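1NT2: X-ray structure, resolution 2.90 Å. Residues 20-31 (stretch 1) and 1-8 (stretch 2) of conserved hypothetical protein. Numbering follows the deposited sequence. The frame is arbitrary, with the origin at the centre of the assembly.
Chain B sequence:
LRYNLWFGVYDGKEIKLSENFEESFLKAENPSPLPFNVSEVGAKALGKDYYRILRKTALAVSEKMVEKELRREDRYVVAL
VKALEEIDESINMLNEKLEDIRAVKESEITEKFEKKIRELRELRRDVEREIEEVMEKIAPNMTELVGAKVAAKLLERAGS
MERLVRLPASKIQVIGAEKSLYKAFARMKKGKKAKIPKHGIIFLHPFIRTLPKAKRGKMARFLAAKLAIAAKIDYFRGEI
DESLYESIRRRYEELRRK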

ATOM      1  N   ASN B  20     -37.502 -21.445  27.256  1.00 67.49           N
ATOM      2  CA  ASN B  20     -36.337 -20.742  26.752  1.00 63.91           C
ATOM      3  C   ASN B  20     -35.960 -19.562  27.630  1.00 61.12           C
ATOM      4  O   ASN B  20     -36.202 -18.409  27.276  1.00 59.88           O
ATOM      5  CB  ASN B  20     -36.585 -20.270  25.318  1.00 63.41           C
ATOM      6  CG  ASN B  20     -35.389 -20.513  24.409  1.00 63.31           C
ATOM      7  OD1 ASN B  20     -34.298 -19.992  24.643  1.00 63.25           O
ATOM      8  ND2 ASN B  20     -35.591 -21.314  23.367  1.00 62.53           N
ATOM      9  N   PHE B  21     -35.383 -19.867  28.789  1.00 58.72           N
ATOM     10  CA  PHE B  21     -34.925 -18.848  29.725  1.00 56.81           C
ATOM     11  C   PHE B  21     -33.534 -18.495  29.244  1.00 56.26           C
ATOM     12  O   PHE B  21     -33.041 -17.387  29.454  1.00 56.19           O
ATOM     13  CB  PHE B  21     -34.853 -19.412  31.145  1.00 54.74           C
ATOM     14  CG  PHE B  21     -36.190 -19.747  31.725  1.00 52.45           C
ATOM     15  CD1 PHE B  21     -36.299 -20.673  32.744  1.00 50.97           C
ATOM     16  CD2 PHE B  21     -37.347 -19.142  31.239  1.00 52.36           C
ATOM     17  CE1 PHE B  21     -37.533 -20.997  33.270  1.00 50.13           C
ATOM     18  CE2 PHE B  21     -38.587 -19.458  31.757  1.00 50.23           C
ATOM     19  CZ  PHE B  21     -38.681 -20.387  32.773  1.00 50.77           C
ATOM     20  N   GLU B  22     -32.912 -19.467  28.589  1.00 54.74           N
ATOM     21  CA  GLU B  22     -31.587 -19.287  28.043  1.00 52.95           C
ATOM     22  C   GLU B  22     -31.618 -18.117  27.076  1.00 51.66           C
ATOM     23  O   GLU B  22     -30.682 -17.316  27.027  1.00 52.64           O
ATOM     24  CB  GLU B  22     -31.146 -20.555  27.321  1.00 53.04           C
ATOM     25  CG  GLU B  22     -31.018 -21.753  28.244  1.00 54.22           C
ATOM     26  CD  GLU B  22     -30.467 -22.983  27.542  1.00 54.79           C
ATOM     27  OE1 GLU B  22     -30.250 -24.006  28.229  1.00 55.12           O
ATOM     28  OE2 GLU B  22     -30.250 -22.931  26.310  1.00 53.55           O
ATOM     29  N   GLU B  23     -32.704 -18.003  26.318  1.00 49.05           N
ATOM     30  CA  GLU B  23     -32.817 -16.922  25.354  1.00 45.54           C
ATOM     31  C   GLU B  23     -32.953 -15.579  26.041  1.00 44.58           C
ATOM     32  O   GLU B  23     -32.095 -14.720  25.865  1.00 45.38           O
ATOM     33  CB  GLU B  23     -33.997 -17.152  24.415  1.00 43.88           C
ATOM     34  CG  GLU B  23     -33.659 -16.861  22.961  1.00 41.17           C
ATOM     35  CD  GLU B  23     -34.850 -17.005  22.050  1.00 40.41           C
ATOM     36  OE1 GLU B  23     -35.819 -16.236  22.234  1.00 39.76           O
ATOM     37  OE2 GLU B  23     -34.820 -17.883  21.156  1.00 39.07           O
ATOM     38  N   SER B  24     -34.014 -15.396  26.824  1.00 43.98           N
ATOM     39  CA  SER B  24     -34.235 -14.130  27.532  1.00 44.22           C
ATOM     40  C   SER B  24     -33.092 -13.815  28.487  1.00 42.96           C
ATOM     41  O   SER B  24     -32.913 -12.670  28.902  1.00 43.66           O
ATOM     42  CB  SER B  24     -35.543 -14.168  28.319  1.00 45.71           C
ATOM     43  OG  SER B  24     -35.552 -15.255  29.227  1.00 48.46           O
ATOM     44  N   PHE B  25     -32.335 -14.845  28.846  1.00 40.72           N
ATOM     45  CA  PHE B  25     -31.197 -14.675  29.729  1.00 38.41           C
ATOM     46  C   PHE B  25     -30.213 -13.817  28.961  1.00 36.60           C
ATOM     47  O   PHE B  25     -29.628 -12.881  29.494  1.00 35.86           O
ATOM     48  CB  PHE B  25     -30.554 -16.028  30.023  1.00 39.82           C
ATOM     49  CG  PHE B  25     -29.495 -15.975  31.081  1.00 40.82           C
ATOM     50  CD1 PHE B  25     -29.845 -15.852  32.422  1.00 40.21           C
ATOM     51  CD2 PHE B  25     -28.148 -16.028  30.737  1.00 40.68           C
ATOM     52  CE1 PHE B  25     -28.873 -15.782  33.409  1.00 40.54           C
ATOM     53  CE2 PHE B  25     -27.166 -15.957  31.716  1.00 40.98           C
ATOM     54  CZ  PHE B  25     -27.530 -15.834  33.055  1.00 41.55           C
ATOM     55  N   LEU B  26     -30.043 -14.170  27.690  1.00 35.91           N
ATOM     56  CA  LEU B  26     -29.149 -13.470  26.775  1.00 34.76           C
ATOM     57  C   LEU B  26     -29.831 -12.197  26.296  1.00 34.11           C
ATOM     58  O   LEU B  26     -29.184 -11.298  25.750  1.00 34.07           O
ATOM     59  CB  LEU B  26     -28.833 -14.369  25.574  1.00 33.11           C
ATOM     60  CG  LEU B  26     -28.138 -15.695  25.913  1.00 32.84           C
ATOM     61  CD1 LEU B  26     -28.115 -16.619  24.700  1.00 32.17           C
ATOM     62  CD2 LEU B  26     -26.728 -15.407  26.406  1.00 30.72           C
ATOM     63  N   LYS B  27     -31.141 -12.131  26.530  1.00 33.19           N
ATOM     64  CA  LYS B  27     -31.964 -10.999  26.114  1.00 32.26           C
ATOM     65  C   LYS B  27     -32.335 -10.008  27.212  1.00 31.77           C
ATOM     66  O   LYS B  27     -32.973  -9.009  26.917  1.00 31.62           O
ATOM     67  CB  LYS B  27     -33.251 -11.509  25.451  1.00 32.02           C
ATOM     68  CG  LYS B  27     -33.014 -12.250  24.137  1.00 32.20           C
ATOM     69  CD  LYS B  27     -34.242 -13.020  23.647  1.00 30.80           C
ATOM     70  CE  LYS B  27     -35.402 -12.115  23.270  1.00 30.36           C
ATOM     71  NZ  LYS B  27     -36.542 -12.910  22.741  1.00 29.89           N
ATOM     72  N   ALA B  28     -31.942 -10.271  28.459  1.00 31.18           N
ATOM     73  CA  ALA B  28     -32.257  -9.371  29.570  1.00 31.72           C
ATOM     74  C   ALA B  28     -31.711  -7.951  29.369  1.00 33.86           C
ATOM     75  O   ALA B  28     -30.902  -7.462  30.167  1.00 33.09           O
ATOM     76  CB  ALA B  28     -31.730  -9.945  30.864  1.00 30.11           C
ATOM     77  N   GLU B  29     -32.190  -7.301  28.307  1.00 37.28           N
ATOM     78  CA  GLU B  29     -31.805  -5.937  27.915  1.00 39.72           C
ATOM     79  C   GLU B  29     -32.625  -4.842  28.621  1.00 39.04           C
ATOM     80  O   GLU B  29     -33.840  -4.714  28.420  1.00 39.42           O
ATOM     81  CB  GLU B  29     -31.934  -5.772  26.374  1.00 43.36           C
ATOM     82  CG  GLU B  29     -33.350  -6.095  25.767  1.00 45.97           C
ATOM     83  CD  GLU B  29     -33.485  -5.860  24.234  1.00 47.03           C
ATOM     84  OE1 GLU B  29     -34.547  -6.239  23.670  1.00 45.51           O
ATOM     85  OE2 GLU B  29     -32.551  -5.301  23.599  1.00 46.70           O
ATOM     86  N   ASN B  30     -31.951  -4.061  29.454  1.00 36.56           N
ATOM     87  CA  ASN B  30     -32.592  -2.972  30.171  1.00 35.69           C
ATOM     88  C   ASN B  30     -31.539  -1.889  30.211  1.00 35.81           C
ATOM     89  O   ASN B  30     -30.441  -2.130  30.691  1.00 37.05           O
ATOM     90  CB  ASN B  30     -32.967  -3.413  31.582  1.00 35.54           C
ATOM     91  CG  ASN B  30     -34.223  -4.262  31.614  1.00 34.74           C
ATOM     92  OD1 ASN B  30     -35.313  -3.774  31.338  1.00 36.23           O
ATOM     93  ND2 ASN B  30     -34.075  -5.533  31.949  1.00 34.96           N
ATOM     94  N   PRO B  31     -31.849  -0.686  29.696  1.00 35.66           N
ATOM     95  CA  PRO B  31     -30.916   0.447  29.658  1.00 35.60           C
ATOM     96  C   PRO B  31     -30.914   1.373  30.865  1.00 35.78           C
ATOM     97  O   PRO B  31     -30.385   2.482  30.800  1.00 36.57           O
ATOM     98  CB  PRO B  31     -31.354   1.183  28.408  1.00 35.25           C
ATOM     99  CG  PRO B  31     -32.836   1.099  28.549  1.00 36.04           C
ATOM    100  CD  PRO B  31     -33.063  -0.367  28.925  1.00 36.10           C
TER
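Stretch 2 1-8: LRYNLWFG

The most unusual feature of this contact is a single carboxamide, that of Asn30, which is hydrogen-bonded to both the backbone N and the backbone O of Asn4, one of the two bonds being weak. The general principle is that a segment with little regular structure can be fixed in place when side chains of its neighbour satisfy its peptide groups; here such polar side chains work alongside aromatic packing and a salt bridge.

Stretch 1 is helical from Phe21 to about Lys27 and continues as an extended loop through Glu29 and Asn30. Stretch 2 is extended over its first half, with a weakly bonded strand at about Tyr3 and Asn4, and then bends: Trp6 and Phe7 leave the extended region, and Leu5 N donates to Gly8 O at 3.0 Å. The two run in opposite directions, and the pairing is uneven, with more residues of stretch 1 than of stretch 2 between successive pairs. Phe21 CA lies 5.4 Å from Phe7 CA, Phe25 CA 4.3 Å from Trp6 CA, and Ala28 CA 4.7 Å from Asn4 CA, so the start of the helix meets the bend and the loop beyond the helix meets the strand.

Asn30 provides the clearest example of the principle. Its side chain sets out sideways, but its end comes nearer to stretch 2 and engages the backbone N and the backbone O of a single residue, Asn4. Asn4 N donates to Asn30 OD1 at 3.3 Å, almost in line, while Asn30 ND2 donates to Asn4 O at 2.8 Å in a bond that is weak because the angle at its hydrogen is only 119°. One carboxamide thus pairs with an N and an O of the same residue, much as a strand's backbone can. Asn4 O is also approached by Ala28 CA, 3.2 Å away, in a CA-H...O contact. Against the edge of the Tyr3 ring, Asn30 OD1 lies 3.6 Å from Tyr3 CD2.

On the helix, Ser24 plays a comparable part. With CA-to-CB directed toward stretch 2 and chi1 in the p well, its hydroxyl donates to the bend, Ser24 OG to Trp6 O at 2.6 Å. The short serine side chain spans the gap with its hydroxyl, and Ser24 CB lies 4.0 Å from Leu5 O.

Around this polar link lie the aromatic residues. Trp6, buried and with chi1 in the p well, directs the edge of its indole toward the face of Phe21 in an offset edge-to-face pair; the six-membered rings have centroids 5.9 Å apart and planes at 89°, and Phe21 CD1 approaches Trp6 CZ3 to 4.1 Å. One helical turn later, Phe25 CD1 packs on Trp6 CB at 3.8 Å. Phe21 also reaches Phe7, with 3.8 Å between Phe21 CE2 and Phe7 O.

Charge closes the other end of the contact. The long side chains of Glu29 and Arg2 both begin sideways and converge at their ends in a salt bridge, Glu29 OE1 to Arg2 NH2 at 2.8 Å. Altogether 551 Å² is buried, summed over both sides.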

ATOM      1  N   LEU B   1     -43.548   0.395  29.559  1.00 67.08           N
ATOM      2  CA  LEU B   1     -43.460  -0.363  30.839  1.00 67.19           C
ATOM      3  C   LEU B   1     -42.975  -1.786  30.565  1.00 66.87           C
ATOM      4  O   LEU B   1     -43.434  -2.747  31.188  1.00 67.11           O
ATOM      5  CB  LEU B   1     -44.833  -0.404  31.527  1.00 67.54           C
ATOM      6  CG  LEU B   1     -44.885  -0.880  32.987  1.00 67.63           C
ATOM      7  CD1 LEU B   1     -44.189   0.138  33.891  1.00 66.88           C
ATOM      8  CD2 LEU B   1     -46.338  -1.066  33.418  1.00 66.96           C
ATOM      9  N   ARG B   2     -42.046  -1.915  29.625  1.00 66.01           N
ATOM     10  CA  ARG B   2     -41.494  -3.221  29.274  1.00 64.55           C
ATOM     11  C   ARG B   2     -40.149  -3.454  29.951  1.00 61.95           C
ATOM     12  O   ARG B   2     -39.201  -2.688  29.764  1.00 61.58           O
ATOM     13  CB  ARG B   2     -41.315  -3.345  27.753  1.00 66.56           C
ATOM     14  CG  ARG B   2     -40.500  -4.572  27.334  1.00 68.44           C
ATOM     15  CD  ARG B   2     -40.099  -4.542  25.859  1.00 70.62           C
ATOM     16  NE  ARG B   2     -38.965  -5.435  25.607  1.00 72.84           N
ATOM     17  CZ  ARG B   2     -38.324  -5.548  24.444  1.00 73.25           C
ATOM     18  NH1 ARG B   2     -38.697  -4.826  23.393  1.00 72.40           N
ATOM     19  NH2 ARG B   2     -37.289  -6.374  24.339  1.00 73.88           N
ATOM     20  N   TYR B   3     -40.071  -4.513  30.744  1.00 58.48           N
ATOM     21  CA  TYR B   3     -38.828  -4.854  31.417  1.00 54.93           C
ATOM     22  C   TYR B   3     -38.413  -6.247  30.959  1.00 52.71           C
ATOM     23  O   TYR B   3     -39.249  -7.135  30.827  1.00 51.73           O
ATOM     24  CB  TYR B   3     -39.009  -4.810  32.936  1.00 54.35           C
ATOM     25  CG  TYR B   3     -39.036  -3.409  33.516  1.00 53.04           C
ATOM     26  CD1 TYR B   3     -40.172  -2.918  34.170  1.00 52.31           C
ATOM     27  CD2 TYR B   3     -37.912  -2.592  33.450  1.00 51.93           C
ATOM     28  CE1 TYR B   3     -40.180  -1.652  34.749  1.00 51.54           C
ATOM     29  CE2 TYR B   3     -37.908  -1.326  34.025  1.00 52.16           C
ATOM     30  CZ  TYR B   3     -39.039  -0.860  34.676  1.00 52.41           C
ATOM     31  OH  TYR B   3     -39.009   0.385  35.268  1.00 52.20           O
ATOM     32  N   ASN B   4     -37.123  -6.426  30.697  1.00 50.91           N
ATOM     33  CA  ASN B   4     -36.617  -7.708  30.227  1.00 48.18           C
ATOM     34  C   ASN B   4     -35.823  -8.443  31.301  1.00 46.93           C
ATOM     35  O   ASN B   4     -34.624  -8.241  31.439  1.00 47.41           O
ATOM     36  CB  ASN B   4     -35.731  -7.514  28.988  1.00 46.17           C
ATOM     37  CG  ASN B   4     -36.428  -6.747  27.869  1.00 45.26           C
ATOM     38  OD1 ASN B   4     -36.225  -5.540  27.705  1.00 42.99           O
ATOM     39  ND2 ASN B   4     -37.255  -7.449  27.093  1.00 43.84           N
ATOM     40  N   LEU B   5     -36.495  -9.296  32.061  1.00 45.64           N
ATOM     41  CA  LEU B   5     -35.818 -10.057  33.097  1.00 44.67           C
ATOM     42  C   LEU B   5     -35.494 -11.431  32.524  1.00 44.00           C
ATOM     43  O   LEU B   5     -36.081 -11.836  31.524  1.00 44.82           O
ATOM     44  CB  LEU B   5     -36.716 -10.173  34.322  1.00 45.03           C
ATOM     45  CG  LEU B   5     -37.420  -8.869  34.716  1.00 45.58           C
ATOM     46  CD1 LEU B   5     -38.038  -9.051  36.098  1.00 46.12           C
ATOM     47  CD2 LEU B   5     -36.448  -7.688  34.705  1.00 44.32           C
ATOM     48  N   TRP B   6     -34.571 -12.151  33.151  1.00 42.43           N
ATOM     49  CA  TRP B   6     -34.160 -13.459  32.649  1.00 41.44           C
ATOM     50  C   TRP B   6     -35.235 -14.528  32.478  1.00 42.83           C
ATOM     51  O   TRP B   6     -35.019 -15.498  31.749  1.00 43.37           O
ATOM     52  CB  TRP B   6     -33.024 -14.033  33.499  1.00 39.04           C
ATOM     53  CG  TRP B   6     -33.400 -14.489  34.886  1.00 36.49           C
ATOM     54  CD1 TRP B   6     -33.394 -13.739  36.033  1.00 35.82           C
ATOM     55  CD2 TRP B   6     -33.772 -15.816  35.278  1.00 34.46           C
ATOM     56  NE1 TRP B   6     -33.730 -14.520  37.111  1.00 34.37           N
ATOM     57  CE2 TRP B   6     -33.968 -15.798  36.677  1.00 33.66           C
ATOM     58  CE3 TRP B   6     -33.955 -17.019  34.583  1.00 33.61           C
ATOM     59  CZ2 TRP B   6     -34.340 -16.938  37.395  1.00 33.24           C
ATOM     60  CZ3 TRP B   6     -34.321 -18.150  35.294  1.00 33.68           C
ATOM     61  CH2 TRP B   6     -34.509 -18.101  36.689  1.00 33.54           C
ATOM     62  N   PHE B   7     -36.381 -14.373  33.140  1.00 44.32           N
ATOM     63  CA  PHE B   7     -37.458 -15.359  33.009  1.00 45.04           C
ATOM     64  C   PHE B   7     -38.597 -14.878  32.121  1.00 45.37           C
ATOM     65  O   PHE B   7     -39.313 -15.689  31.535  1.00 46.07           O
ATOM     66  CB  PHE B   7     -38.019 -15.784  34.382  1.00 44.22           C
ATOM     67  CG  PHE B   7     -38.174 -14.654  35.365  1.00 43.86           C
ATOM     68  CD1 PHE B   7     -37.118 -14.294  36.208  1.00 43.58           C
ATOM     69  CD2 PHE B   7     -39.363 -13.938  35.436  1.00 42.83           C
ATOM     70  CE1 PHE B   7     -37.247 -13.232  37.106  1.00 43.54           C
ATOM     71  CE2 PHE B   7     -39.503 -12.879  36.329  1.00 43.46           C
ATOM     72  CZ  PHE B   7     -38.443 -12.522  37.166  1.00 43.86           C
ATOM     73  N   GLY B   8     -38.761 -13.566  32.014  1.00 45.71           N
ATOM     74  CA  GLY B   8     -39.826 -13.044  31.178  1.00 47.93           C
ATOM     75  C   GLY B   8     -39.928 -11.528  31.145  1.00 50.00           C
ATOM     76  O   GLY B   8     -38.991 -10.824  31.539  1.00 50.15           O
TER